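Local structure of succinyl-CoA ligase (ADP-forming) subunit alpha (Methanosaeta concilii, 6HXI) at residues 80-85 against 105-110; 190-195 against 311-316. The protein belongs by name to the succinyl-CoA ligase alpha-subunit family and binds coenzyme A. All coordinates share one frame; numbering follows the deposited sequence.

Interaction 1 (80-85 against 105-110)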
# COMPACT_ATOMS: atom_id res chain seq x y z
N GLU B 80 -26.67 -40.74 -4.72
CA GLU B 80 -27.69 -41.08 -3.73
C GLU B 80 -28.87 -40.10 -3.72
O GLU B 80 -29.92 -40.43 -3.19
CB GLU B 80 -27.07 -41.19 -2.32
CG GLU B 80 -26.57 -39.87 -1.74
CD GLU B 80 -25.09 -39.58 -1.91
OE1 GLU B 80 -24.52 -38.94 -1.00
OE2 GLU B 80 -24.51 -40.00 -2.94
N ALA B 81 -28.67 -38.89 -4.25
CA ALA B 81 -29.70 -37.85 -4.30
C ALA B 81 -30.63 -38.15 -5.50
O ALA B 81 -30.18 -38.14 -6.65
CB ALA B 81 -29.05 -36.47 -4.44
N ASP B 82 -31.90 -38.49 -5.22
CA ASP B 82 -32.88 -38.86 -6.25
C ASP B 82 -33.99 -37.80 -6.46
O ASP B 82 -34.89 -37.98 -7.28
CB ASP B 82 -33.47 -40.26 -5.97
CG ASP B 82 -34.54 -40.31 -4.89
OD1 ASP B 82 -34.37 -39.63 -3.85
OD2 ASP B 82 -35.52 -41.06 -5.07
N VAL B 83 -33.91 -36.70 -5.70
CA VAL B 83 -34.85 -35.60 -5.77
C VAL B 83 -34.14 -34.31 -6.20
O VAL B 83 -33.07 -34.03 -5.68
CB VAL B 83 -35.58 -35.40 -4.42
CG1 VAL B 83 -36.52 -34.19 -4.46
CG2 VAL B 83 -36.35 -36.65 -4.01
N MET B 84 -34.76 -33.52 -7.11
CA MET B 84 -34.29 -32.17 -7.41
C MET B 84 -35.40 -31.16 -7.13
O MET B 84 -36.50 -31.29 -7.67
CB MET B 84 -33.75 -32.00 -8.84
CG MET B 84 -33.13 -30.61 -9.03
SD MET B 84 -32.29 -30.35 -10.60
CE MET B 84 -33.57 -29.48 -11.55
N VAL B 85 -35.11 -30.15 -6.28
CA VAL B 85 -36.01 -29.03 -5.95
C VAL B 85 -35.55 -27.93 -6.88
O VAL B 85 -34.45 -27.41 -6.71
CB VAL B 85 -35.97 -28.64 -4.45
CG1 VAL B 85 -36.95 -27.50 -4.16
CG2 VAL B 85 -36.26 -29.85 -3.54
N THR B 105 -29.99 -41.14 -12.01
CA THR B 105 -30.13 -41.13 -10.54
C THR B 105 -31.27 -40.27 -10.01
O THR B 105 -31.68 -40.47 -8.88
CB THR B 105 -28.81 -40.75 -9.88
OG1 THR B 105 -28.39 -39.48 -10.39
CG2 THR B 105 -27.71 -41.83 -10.10
N ILE B 106 -31.79 -39.33 -10.81
CA ILE B 106 -32.91 -38.48 -10.35
C ILE B 106 -34.24 -39.12 -10.74
O ILE B 106 -34.40 -39.57 -11.88
CB ILE B 106 -32.74 -37.00 -10.79
CG1 ILE B 106 -31.55 -36.36 -10.05
CG2 ILE B 106 -34.01 -36.16 -10.54
CD1 ILE B 106 -30.74 -35.40 -10.87
N ARG B 107 -35.16 -39.20 -9.78
CA ARG B 107 -36.49 -39.79 -9.91
C ARG B 107 -37.62 -38.74 -9.80
O ARG B 107 -38.64 -38.85 -10.48
CB ARG B 107 -36.64 -40.90 -8.86
CG ARG B 107 -37.99 -41.59 -8.82
CD ARG B 107 -38.09 -42.45 -7.59
NE ARG B 107 -39.47 -42.83 -7.30
CZ ARG B 107 -40.03 -42.74 -6.10
NH1 ARG B 107 -39.34 -42.29 -5.06
NH2 ARG B 107 -41.30 -43.10 -5.92
N ILE B 108 -37.44 -37.72 -8.92
CA ILE B 108 -38.44 -36.67 -8.66
C ILE B 108 -37.87 -35.27 -8.91
O ILE B 108 -36.77 -34.96 -8.44
CB ILE B 108 -39.05 -36.80 -7.23
CG1 ILE B 108 -39.66 -38.20 -6.98
CG2 ILE B 108 -40.09 -35.70 -6.95
CD1 ILE B 108 -39.26 -38.78 -5.68
N VAL B 109 -38.63 -34.43 -9.65
CA VAL B 109 -38.29 -33.04 -9.87
C VAL B 109 -39.51 -32.23 -9.46
O VAL B 109 -40.61 -32.48 -9.95
CB VAL B 109 -37.83 -32.67 -11.32
CG1 VAL B 109 -37.32 -31.24 -11.38
CG2 VAL B 109 -36.78 -33.64 -11.85
N ALA B 110 -39.32 -31.26 -8.54
CA ALA B 110 -40.37 -30.34 -8.12
C ALA B 110 -40.08 -29.01 -8.79
O ALA B 110 -39.00 -28.44 -8.59
CB ALA B 110 -40.34 -30.18 -6.60
O HOH W 1 -27.93 -37.96 -8.12
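The carbonyl O of Asp-82 is gripped by two backbone N-H groups of consecutive residues. Arg-107 N reaches Asp-82 O in the carbonyl plane, on a lone pair, at 2.8 Å. Ile-108 N comes to Asp-82 O nearly along the C=O axis at 3.0 Å; both bonds are almost straight. Such double acceptance goes with a break from extended geometry at Arg-107 (psi -36°), just before the strand. From there the pairing is regular and parallel: Met-84 N donates to Ile-108 O at 2.8 Å, and Met-84 O accepts from Ala-110 N at 3.0 Å, with the strand axes only 9° apart. Side chains alternate between faces. Val-83 CG2 lies alongside Ile-108 CD1 at 4.0 Å on one; on the other Met-84, bent at chi3 (98°), brings CE to Val-109 CG1, beneath helix 93-102. Asp-82 OD2 sits at the edge of the Arg-107 guanidinium, 4.0 Å from NH1, too long for a salt bridge; NH2 instead bonds Val-7 O. At the loop end a water joins Ala-81 O to Thr-105 OG1. This is the parallel strand pair of a right-handed beta-alpha-beta crossover in a Rossmann-like, CoA-binding domain.

Interaction 2 (190-195 against 311-316)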
# COMPACT_ATOMS: atom_id res chain seq x y z
N SER B 190 -54.43 -31.18 10.91
CA SER B 190 -53.79 -31.41 12.21
C SER B 190 -54.76 -31.15 13.38
O SER B 190 -54.61 -31.76 14.45
CB SER B 190 -52.57 -30.51 12.38
OG SER B 190 -52.95 -29.16 12.57
N ARG B 191 -55.72 -30.25 13.18
CA ARG B 191 -56.72 -29.88 14.19
C ARG B 191 -57.93 -30.83 14.21
O ARG B 191 -58.67 -30.85 15.19
CB ARG B 191 -57.20 -28.44 13.95
CG ARG B 191 -56.20 -27.36 14.31
CD ARG B 191 -56.83 -26.00 14.10
NE ARG B 191 -55.94 -24.93 14.52
CZ ARG B 191 -56.27 -23.64 14.53
NH1 ARG B 191 -55.39 -22.73 14.93
NH2 ARG B 191 -57.48 -23.25 14.14
N ASN B 192 -58.13 -31.58 13.13
CA ASN B 192 -59.29 -32.45 12.98
C ASN B 192 -58.96 -33.94 12.77
O ASN B 192 -59.87 -34.74 12.50
CB ASN B 192 -60.17 -31.90 11.84
CG ASN B 192 -60.85 -30.59 12.17
OD1 ASN B 192 -61.86 -30.54 12.89
ND2 ASN B 192 -60.34 -29.49 11.64
N SER B 193 -57.70 -34.33 12.94
CA SER B 193 -57.23 -35.72 12.83
C SER B 193 -55.86 -35.85 13.50
O SER B 193 -55.46 -34.95 14.24
CB SER B 193 -57.15 -36.15 11.36
OG SER B 193 -56.10 -35.50 10.67
N ASP B 194 -55.12 -36.96 13.22
CA ASP B 194 -53.75 -37.12 13.72
C ASP B 194 -52.74 -36.43 12.79
O ASP B 194 -51.53 -36.57 12.96
CB ASP B 194 -53.38 -38.58 14.02
CG ASP B 194 -53.58 -39.60 12.90
OD1 ASP B 194 -53.96 -39.19 11.78
OD2 ASP B 194 -53.36 -40.81 13.16
N GLY B 195 -53.27 -35.69 11.82
CA GLY B 195 -52.47 -34.93 10.87
C GLY B 195 -52.11 -35.68 9.61
O GLY B 195 -52.44 -36.86 9.46
N MET B 311 -65.55 -32.44 7.99
CA MET B 311 -65.64 -33.67 7.21
C MET B 311 -64.40 -34.56 7.50
O MET B 311 -64.53 -35.77 7.68
CB MET B 311 -65.77 -33.35 5.71
CG MET B 311 -66.18 -34.53 4.86
SD MET B 311 -67.70 -35.37 5.39
CE MET B 311 -68.93 -34.08 5.10
N VAL B 312 -63.21 -33.93 7.62
CA VAL B 312 -61.96 -34.61 7.99
C VAL B 312 -62.15 -35.27 9.38
O VAL B 312 -61.86 -36.45 9.53
CB VAL B 312 -60.72 -33.65 7.93
CG1 VAL B 312 -59.52 -34.22 8.67
CG2 VAL B 312 -60.35 -33.34 6.48
N ARG B 313 -62.68 -34.50 10.36
CA ARG B 313 -62.97 -34.94 11.74
C ARG B 313 -63.92 -36.14 11.76
O ARG B 313 -63.68 -37.08 12.51
CB ARG B 313 -63.55 -33.78 12.57
CG ARG B 313 -63.63 -34.04 14.07
CD ARG B 313 -63.75 -32.73 14.81
NE ARG B 313 -63.74 -32.89 16.26
CZ ARG B 313 -63.16 -32.04 17.11
NH1 ARG B 313 -62.53 -30.96 16.66
NH2 ARG B 313 -63.22 -32.26 18.42
N GLN B 314 -64.95 -36.10 10.90
CA GLN B 314 -65.97 -37.14 10.77
C GLN B 314 -65.38 -38.45 10.25
O GLN B 314 -65.68 -39.51 10.80
CB GLN B 314 -67.11 -36.67 9.87
CG GLN B 314 -68.24 -35.98 10.62
CD GLN B 314 -69.25 -35.40 9.68
OE1 GLN B 314 -69.30 -34.19 9.47
NE2 GLN B 314 -70.05 -36.26 9.04
N VAL B 315 -64.55 -38.37 9.20
CA VAL B 315 -63.91 -39.52 8.57
C VAL B 315 -62.82 -40.13 9.48
O VAL B 315 -62.72 -41.35 9.56
CB VAL B 315 -63.40 -39.20 7.14
CG1 VAL B 315 -62.63 -40.37 6.56
CG2 VAL B 315 -64.56 -38.82 6.22
N TYR B 316 -62.02 -39.27 10.16
CA TYR B 316 -60.99 -39.72 11.10
C TYR B 316 -61.66 -40.47 12.28
O TYR B 316 -61.24 -41.59 12.58
CB TYR B 316 -60.11 -38.53 11.58
CG TYR B 316 -59.13 -38.89 12.69
CD1 TYR B 316 -57.93 -39.54 12.40
CD2 TYR B 316 -59.40 -38.56 14.01
CE1 TYR B 316 -57.05 -39.90 13.42
CE2 TYR B 316 -58.53 -38.93 15.04
CZ TYR B 316 -57.35 -39.59 14.74
OH TYR B 316 -56.49 -39.94 15.75
O HOH W 2 -53.98 -41.41 15.70
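The segment 190-195, on helix 179-192 and what follows it, lies against one side of helix 308-322, with the CA atoms of Asn-192 and Arg-313 4.6 Å apart and no direct hydrogen bond between the two segments. This is helix-end packing within an alpha/beta domain of the CoA-ligase family: Val-312 and Tyr-316, one helical turn apart, both face the 190-195 segment and also touch Met-227 of strand 227-233. At the close approach, Asn-192 O receives a CA-H...O contact from Arg-313. The Asn-192 side chain crosses that of Arg-313 at about a right angle, its OD1 lying 3.5 Å from CD and in plane at the guanidinium edge, while ND2 turns back to Ile-188 O. The Arg-313 chain is extended, with CG anti to the backbone N, so its aliphatic part runs past the amide. Val-312 CG1 fits against Asn-192 CB at 4.0 Å. Tyr-316, also anti (chi1 173°), extends its ring beneath the backbone of the turn: Ser-193 CA stands over one face, 3.8 Å from the centroid and 14° off the normal, a CH-pi contact, and Asp-194 N lies above the same face toward the rim. Ser-193 OG accepts from Gly-195 N in an ST turn and also bonds Ile-189 O, which braces the turn on the helix end. The Asp-194 carboxylate is tilted 55° to the ring; OD1 is held by Cys-171 N, and a water in the ring plane accepts from Tyr-316 OH at 2.9 Å and donates to Asp-194 OD2 at 2.7 Å.

How the interactions relate
Interaction 1 closes before interaction 2 opens along the chain, and the two do not touch: their centres are 31 Å apart and their nearest atoms about 20 Å. They belong to different sheets. The 80-85 and 105-110 segments lie in the sheet containing strand 15-18, whereas 311-316 packs on strand 227-233 of the other sheet, and 190-195 leads into its strand 196-201. Of the two, interaction 1 is tied more directly to coenzyme A, since the side chain of Val-85 is about 9 Å from the ligand and pocket residues Phe-87 and Ile-112 follow shortly after its two strands. The link from interaction 2 is by sequence: helix 179-192, which carries the first residues of 190-195, starts at pocket residue Gly-179.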